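Local coordinates for protein (peanut lectin) (Arachis hypogaea, PDB 1QF3) that binds D-galactose and its glycosides as a homotetrameric legume lectin that carries manganese and calcium ions beside the sugar site, at residues D83-F88 with H218-W223; E121-S126 with T135-I140. All coordinates share one frame; numbering follows the deposited sequence.

From the N terminus, the chain first reaches 83-88, the start of strand 84-91 in the seven-stranded sheet, then 121-126 at the end of the neighbouring strand 117-123. The metal-binding loop then leads to 135-140, where contact 2 pairs neighbouring antiparallel strands as a beta hairpin with a long loop. Contact 1 closes much later, when 218-223 on strand 217-229 of the other sheet packs against 83-88, so contact 2 lies wholly within the larger loop. Contact 1 thus joins the two sheets of the sandwich, whereas contact 2 joins neighbours in one. They meet where Ile85 O accepts a probable hydrogen bond from Phe122 N, and both reach the bound galactoside.

Contact 1. Residues D83-F88 with H218-W223; sequences DGIIFF and HLIRSW. With MBG (methyl beta-D-galactopyranoside), chain E.
His218 turns the edge of its imidazole to the backbone at Asp83 and Gly84, with Gly84 N lying near the ring plane. The bond from Gly84 N to His218 NE2 is weak, 3.4 Å long and bent to 143° at the hydrogen. The other ring nitrogen, ND1, is held by Thr35 OG1, so both imidazole nitrogens have partners. The Ile85 side chain and the imidazole run alongside each other in opposing senses, and Ile85 CG1 comes within 3.7 Å of His218 CD2. With CG1 beside the backbone N (chi1 -63°) and the chain extended beyond it, Ile85 carries CD1 on to Ile220, where the two CD1 methyls meet at 4.2 Å. Farther along, the side chains of Phe87 and Trp223 run roughly perpendicular to each other, Phe87 CE1 lying 4.2 Å from Trp223 NE1, whose hydrogen bond is made with Thr67 OG1. Phe6 and Phe206 also meet the indole, while Phe69 meets the Phe87 ring.

The two strands belong to the facing sheets of the legume lectin sandwich; the axes of 84-88 and 218-223 come within 8.2 Å, their N-to-C directions 40° apart, and side chains fill the interval. At the sugar end, Asp83, preceded by a cis peptide bond, directs its carboxylate outward to methyl beta-D-galactopyranoside, which Asp80, Asn127 and Ser211 also hydrogen-bond. Asp83 OD1 accepts from sugar O4 and OD2 from sugar O3, both at 2.6 Å. One carboxylate thus reads two adjacent galactose hydroxyls, while the backbone just behind it makes only a weak bond to His218 in the largely apolar interior.

Contact 2. Residues E121-S126 with T135-I140; sequences EFDTYS and TDHVGI. With MN (manganese (II) ion), chain G; CA (calcium ion), chain F; MBG (methyl beta-D-galactopyranoside), chain E.
The paired manganese and calcium site of the legume lectins is built on this antiparallel strand pair, with Glu121, Asp123 and His137 converging on manganese from the same face of the sheet. Glu121 OE2, Asp123 OD2 and His137 NE2 bind it, with two waters and Asp132 completing the shell. Asp123 is the bridge: OD2 lies 2.2 Å from manganese and 2.4 Å from calcium, which OD1 also binds. With chi1 at 54°, His137 places CG between its backbone N and carbonyl carbon, and its ring leans over Asp123, whose CB sits over one imidazole face, 3.8 Å from the centroid. At the far side of that ring, His137 ND1 donates to Thr135 O at 2.7 Å and 172°, Thr135 O lying almost exactly in the ring plane, which, with the bond from NE2 to manganese, fixes the ring's rotation and probably makes NE2 a better metal ligand.

Strands 117-123 and 137-141 are neighbours in the seven-stranded sheet of the legume lectin sandwich, held in register by hydrogen-bonded pairs Glu121-Gly139 and Asp123-His137, each with two backbone bonds. Between them, on the other face, Phe122 CD2 rests 4.0 Å from Val138 CG2 in a non-hydrogen-bonded pair, the two side chains projecting the same way. Past the strand end, Asp123 OD1 accepts from Tyr125 N at 3.1 Å in an Asx turn. In the same turn Tyr125 O binds calcium; Asn127 and Asp132 supply further ligands. With CG opposite the backbone N (chi1 -174°), the Tyr125 ring lies against the galactoside, sugar C4 3.7 Å above its centre.

Contact 1. Residues D83-F88 with H218-W223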
# COMPACT_ATOMS: atom_id res chain seq x y z
N ASP A 83 31.86 -11.39 -10.46
CA ASP A 83 32.24 -10.05 -10.89
C ASP A 83 31.35 -8.92 -10.38
O ASP A 83 31.69 -7.74 -10.52
CB ASP A 83 32.26 -10.00 -12.42
CG ASP A 83 33.54 -10.53 -12.99
OD1 ASP A 83 33.64 -11.76 -13.19
OD2 ASP A 83 34.46 -9.72 -13.23
N GLY A 84 30.19 -9.26 -9.84
CA GLY A 84 29.31 -8.22 -9.35
C GLY A 84 27.87 -8.33 -9.80
O GLY A 84 27.51 -9.21 -10.58
N ILE A 85 27.05 -7.42 -9.29
CA ILE A 85 25.62 -7.39 -9.58
C ILE A 85 25.30 -6.06 -10.27
O ILE A 85 26.02 -5.08 -10.09
CB ILE A 85 24.80 -7.45 -8.26
CG1 ILE A 85 25.04 -8.77 -7.54
CG2 ILE A 85 23.31 -7.25 -8.52
CD1 ILE A 85 24.19 -8.95 -6.31
N ILE A 86 24.23 -6.04 -11.06
CA ILE A 86 23.82 -4.81 -11.72
C ILE A 86 22.29 -4.69 -11.81
O ILE A 86 21.60 -5.64 -12.17
CB ILE A 86 24.46 -4.64 -13.14
CG1 ILE A 86 23.86 -3.42 -13.85
CG2 ILE A 86 24.24 -5.88 -13.98
CD1 ILE A 86 24.62 -2.94 -15.07
N PHE A 87 21.77 -3.55 -11.35
CA PHE A 87 20.33 -3.28 -11.41
C PHE A 87 20.21 -2.56 -12.76
O PHE A 87 20.86 -1.53 -12.97
CB PHE A 87 19.91 -2.38 -10.24
CG PHE A 87 18.52 -1.81 -10.36
CD1 PHE A 87 17.40 -2.60 -10.15
CD2 PHE A 87 18.33 -0.47 -10.69
CE1 PHE A 87 16.10 -2.08 -10.26
CE2 PHE A 87 17.04 0.07 -10.81
CZ PHE A 87 15.92 -0.74 -10.59
N PHE A 88 19.40 -3.09 -13.67
CA PHE A 88 19.27 -2.48 -14.99
C PHE A 88 17.85 -2.29 -15.49
O PHE A 88 16.88 -2.83 -14.95
CB PHE A 88 20.11 -3.23 -16.04
CG PHE A 88 19.59 -4.62 -16.37
CD1 PHE A 88 19.75 -5.68 -15.49
CD2 PHE A 88 18.91 -4.86 -17.56
CE1 PHE A 88 19.24 -6.95 -15.78
CE2 PHE A 88 18.40 -6.13 -17.85
CZ PHE A 88 18.57 -7.17 -16.95
N HIS A 218 25.98 -14.58 -5.48
CA HIS A 218 25.26 -13.33 -5.75
C HIS A 218 23.80 -13.58 -5.35
O HIS A 218 23.10 -14.34 -6.02
CB HIS A 218 25.35 -12.96 -7.24
CG HIS A 218 26.74 -12.69 -7.73
ND1 HIS A 218 27.50 -13.66 -8.37
CD2 HIS A 218 27.49 -11.57 -7.74
CE1 HIS A 218 28.66 -13.13 -8.74
NE2 HIS A 218 28.67 -11.87 -8.37
N LEU A 219 23.36 -12.98 -4.25
CA LEU A 219 21.99 -13.18 -3.78
C LEU A 219 21.12 -11.93 -3.81
O LEU A 219 21.59 -10.83 -3.52
CB LEU A 219 22.01 -13.70 -2.34
CG LEU A 219 22.64 -15.06 -2.05
CD1 LEU A 219 22.66 -15.27 -0.56
CD2 LEU A 219 21.86 -16.16 -2.73
N ILE A 220 19.86 -12.09 -4.19
CA ILE A 220 18.91 -10.99 -4.19
C ILE A 220 17.93 -11.44 -3.11
O ILE A 220 17.38 -12.55 -3.19
CB ILE A 220 18.21 -10.82 -5.54
CG1 ILE A 220 19.24 -10.49 -6.63
CG2 ILE A 220 17.16 -9.71 -5.45
CD1 ILE A 220 20.01 -9.20 -6.39
N ARG A 221 17.76 -10.63 -2.07
CA ARG A 221 16.90 -11.01 -0.95
C ARG A 221 15.50 -10.43 -0.95
O ARG A 221 14.56 -11.09 -0.52
CB ARG A 221 17.60 -10.71 0.37
CG ARG A 221 18.99 -11.33 0.45
CD ARG A 221 19.79 -10.76 1.59
NE ARG A 221 19.08 -10.91 2.85
CZ ARG A 221 19.13 -12.00 3.60
NH1 ARG A 221 19.87 -13.03 3.23
NH2 ARG A 221 18.39 -12.08 4.70
N SER A 222 15.36 -9.19 -1.40
CA SER A 222 14.03 -8.57 -1.45
C SER A 222 14.02 -7.44 -2.48
O SER A 222 15.09 -7.00 -2.94
CB SER A 222 13.62 -8.06 -0.07
OG SER A 222 14.57 -7.13 0.41
N TRP A 223 12.84 -6.94 -2.82
CA TRP A 223 12.75 -5.88 -3.80
C TRP A 223 11.36 -5.27 -3.84
O TRP A 223 10.38 -5.98 -3.97
CB TRP A 223 13.08 -6.48 -5.17
CG TRP A 223 13.08 -5.53 -6.33
CD1 TRP A 223 13.37 -4.20 -6.30
CD2 TRP A 223 12.80 -5.86 -7.69
NE1 TRP A 223 13.29 -3.66 -7.57
CE2 TRP A 223 12.95 -4.66 -8.45
CE3 TRP A 223 12.45 -7.04 -8.37
CZ2 TRP A 223 12.75 -4.61 -9.83
CZ3 TRP A 223 12.26 -6.99 -9.74
CH2 TRP A 223 12.41 -5.78 -10.46
C1 MBG E . 38.97 -12.51 -15.41
C2 MBG E . 37.78 -11.77 -15.84
C3 MBG E . 37.33 -10.79 -14.74
C4 MBG E . 37.16 -11.55 -13.38
C5 MBG E . 38.50 -12.20 -13.06
C6 MBG E . 38.81 -12.87 -11.76
C7 MBG E . 40.70 -13.82 -16.48
O1 MBG E . 39.32 -13.40 -16.49
O2 MBG E . 38.17 -11.09 -17.03
O3 MBG E . 36.12 -10.24 -15.19
O4 MBG E . 36.16 -12.50 -13.53
O5 MBG E . 38.71 -13.13 -14.15
O6 MBG E . 40.18 -13.23 -11.79

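Contact 2. Residues E121-S126 with T135-I140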
# COMPACT_ATOMS: atom_id res chain seq x y z
N GLU A 121 25.66 -0.36 -11.16
CA GLU A 121 26.48 -1.55 -10.88
C GLU A 121 27.24 -1.56 -9.55
O GLU A 121 27.74 -0.52 -9.10
CB GLU A 121 27.47 -1.79 -12.01
CG GLU A 121 28.44 -0.64 -12.23
CD GLU A 121 29.63 -1.03 -13.07
OE1 GLU A 121 29.48 -1.19 -14.29
OE2 GLU A 121 30.74 -1.18 -12.51
N PHE A 122 27.37 -2.75 -8.97
CA PHE A 122 28.09 -2.95 -7.72
C PHE A 122 29.18 -3.92 -8.15
O PHE A 122 29.09 -5.15 -7.99
CB PHE A 122 27.15 -3.54 -6.67
CG PHE A 122 25.92 -2.70 -6.44
CD1 PHE A 122 24.79 -2.86 -7.23
CD2 PHE A 122 25.92 -1.69 -5.48
CE1 PHE A 122 23.68 -2.02 -7.08
CE2 PHE A 122 24.82 -0.86 -5.32
CZ PHE A 122 23.69 -1.03 -6.13
N ASP A 123 30.21 -3.33 -8.75
CA ASP A 123 31.33 -4.04 -9.33
C ASP A 123 32.42 -4.42 -8.33
O ASP A 123 33.05 -3.56 -7.71
CB ASP A 123 31.90 -3.12 -10.42
CG ASP A 123 32.65 -3.85 -11.49
OD1 ASP A 123 33.34 -4.83 -11.21
OD2 ASP A 123 32.59 -3.40 -12.64
N THR A 124 32.70 -5.72 -8.24
CA THR A 124 33.71 -6.22 -7.32
C THR A 124 35.02 -6.65 -8.01
O THR A 124 35.81 -7.39 -7.43
CB THR A 124 33.19 -7.39 -6.50
OG1 THR A 124 33.02 -8.53 -7.34
CG2 THR A 124 31.84 -7.05 -5.87
N TYR A 125 35.24 -6.21 -9.25
CA TYR A 125 36.47 -6.55 -9.97
C TYR A 125 36.85 -5.49 -11.01
O TYR A 125 36.06 -5.11 -11.87
CB TYR A 125 36.36 -7.92 -10.64
CG TYR A 125 37.67 -8.34 -11.28
CD1 TYR A 125 38.05 -7.86 -12.54
CD2 TYR A 125 38.56 -9.18 -10.59
CE1 TYR A 125 39.29 -8.17 -13.09
CE2 TYR A 125 39.81 -9.49 -11.14
CZ TYR A 125 40.16 -8.99 -12.39
OH TYR A 125 41.38 -9.30 -12.94
N SER A 126 38.10 -5.03 -10.91
CA SER A 126 38.62 -4.01 -11.80
C SER A 126 39.00 -4.54 -13.18
O SER A 126 40.07 -5.10 -13.36
CB SER A 126 39.83 -3.33 -11.15
OG SER A 126 40.46 -2.41 -12.02
N THR A 135 39.45 -0.07 -7.37
CA THR A 135 38.83 -0.61 -6.15
C THR A 135 37.40 -1.01 -6.45
O THR A 135 36.92 -0.78 -7.56
CB THR A 135 38.75 0.44 -5.01
OG1 THR A 135 37.96 1.56 -5.43
CG2 THR A 135 40.13 0.92 -4.62
N ASP A 136 36.74 -1.63 -5.48
CA ASP A 136 35.34 -2.00 -5.63
C ASP A 136 34.64 -0.66 -5.86
O ASP A 136 35.16 0.38 -5.44
CB ASP A 136 34.81 -2.66 -4.36
CG ASP A 136 35.48 -3.98 -4.04
OD1 ASP A 136 36.30 -4.47 -4.86
OD2 ASP A 136 35.19 -4.56 -2.97
N HIS A 137 33.49 -0.66 -6.52
CA HIS A 137 32.82 0.60 -6.77
C HIS A 137 31.39 0.47 -7.21
O HIS A 137 30.92 -0.59 -7.62
CB HIS A 137 33.59 1.36 -7.85
CG HIS A 137 33.82 0.57 -9.11
ND1 HIS A 137 34.87 -0.30 -9.26
CD2 HIS A 137 33.11 0.52 -10.26
CE1 HIS A 137 34.81 -0.86 -10.46
NE2 HIS A 137 33.76 -0.38 -11.09
N VAL A 138 30.69 1.59 -7.12
CA VAL A 138 29.32 1.67 -7.55
C VAL A 138 29.41 2.59 -8.78
O VAL A 138 30.24 3.52 -8.81
CB VAL A 138 28.45 2.28 -6.45
CG1 VAL A 138 27.03 2.47 -6.95
CG2 VAL A 138 28.46 1.38 -5.22
N GLY A 139 28.63 2.31 -9.82
CA GLY A 139 28.69 3.14 -11.01
C GLY A 139 27.37 3.27 -11.75
O GLY A 139 26.49 2.44 -11.59
N ILE A 140 27.24 4.35 -12.52
CA ILE A 140 26.04 4.59 -13.31
C ILE A 140 26.45 4.24 -14.73
O ILE A 140 27.41 4.80 -15.26
CB ILE A 140 25.61 6.08 -13.25
CG1 ILE A 140 25.41 6.53 -11.80
CG2 ILE A 140 24.32 6.32 -14.04
CD1 ILE A 140 24.34 5.77 -11.04
MN MN G . 33.11 -1.27 -13.14
CA CA F . 34.44 -4.84 -13.33
C1 MBG E . 38.97 -12.51 -15.41
C2 MBG E . 37.78 -11.77 -15.84
C3 MBG E . 37.33 -10.79 -14.74
C4 MBG E . 37.16 -11.55 -13.38
C5 MBG E . 38.50 -12.20 -13.06
C6 MBG E . 38.81 -12.87 -11.76
C7 MBG E . 40.70 -13.82 -16.48
O1 MBG E . 39.32 -13.40 -16.49
O2 MBG E . 38.17 -11.09 -17.03
O3 MBG E . 36.12 -10.24 -15.19
O4 MBG E . 36.16 -12.50 -13.53
O5 MBG E . 38.71 -13.13 -14.15
O6 MBG E . 40.18 -13.23 -11.79
O HOH W 1 32.05 -1.69 -14.81
O HOH W 2 33.72 -7.04 -12.55
O HOH W 3 33.30 -4.38 -15.35
O HOH W 4 32.74 0.67 -13.96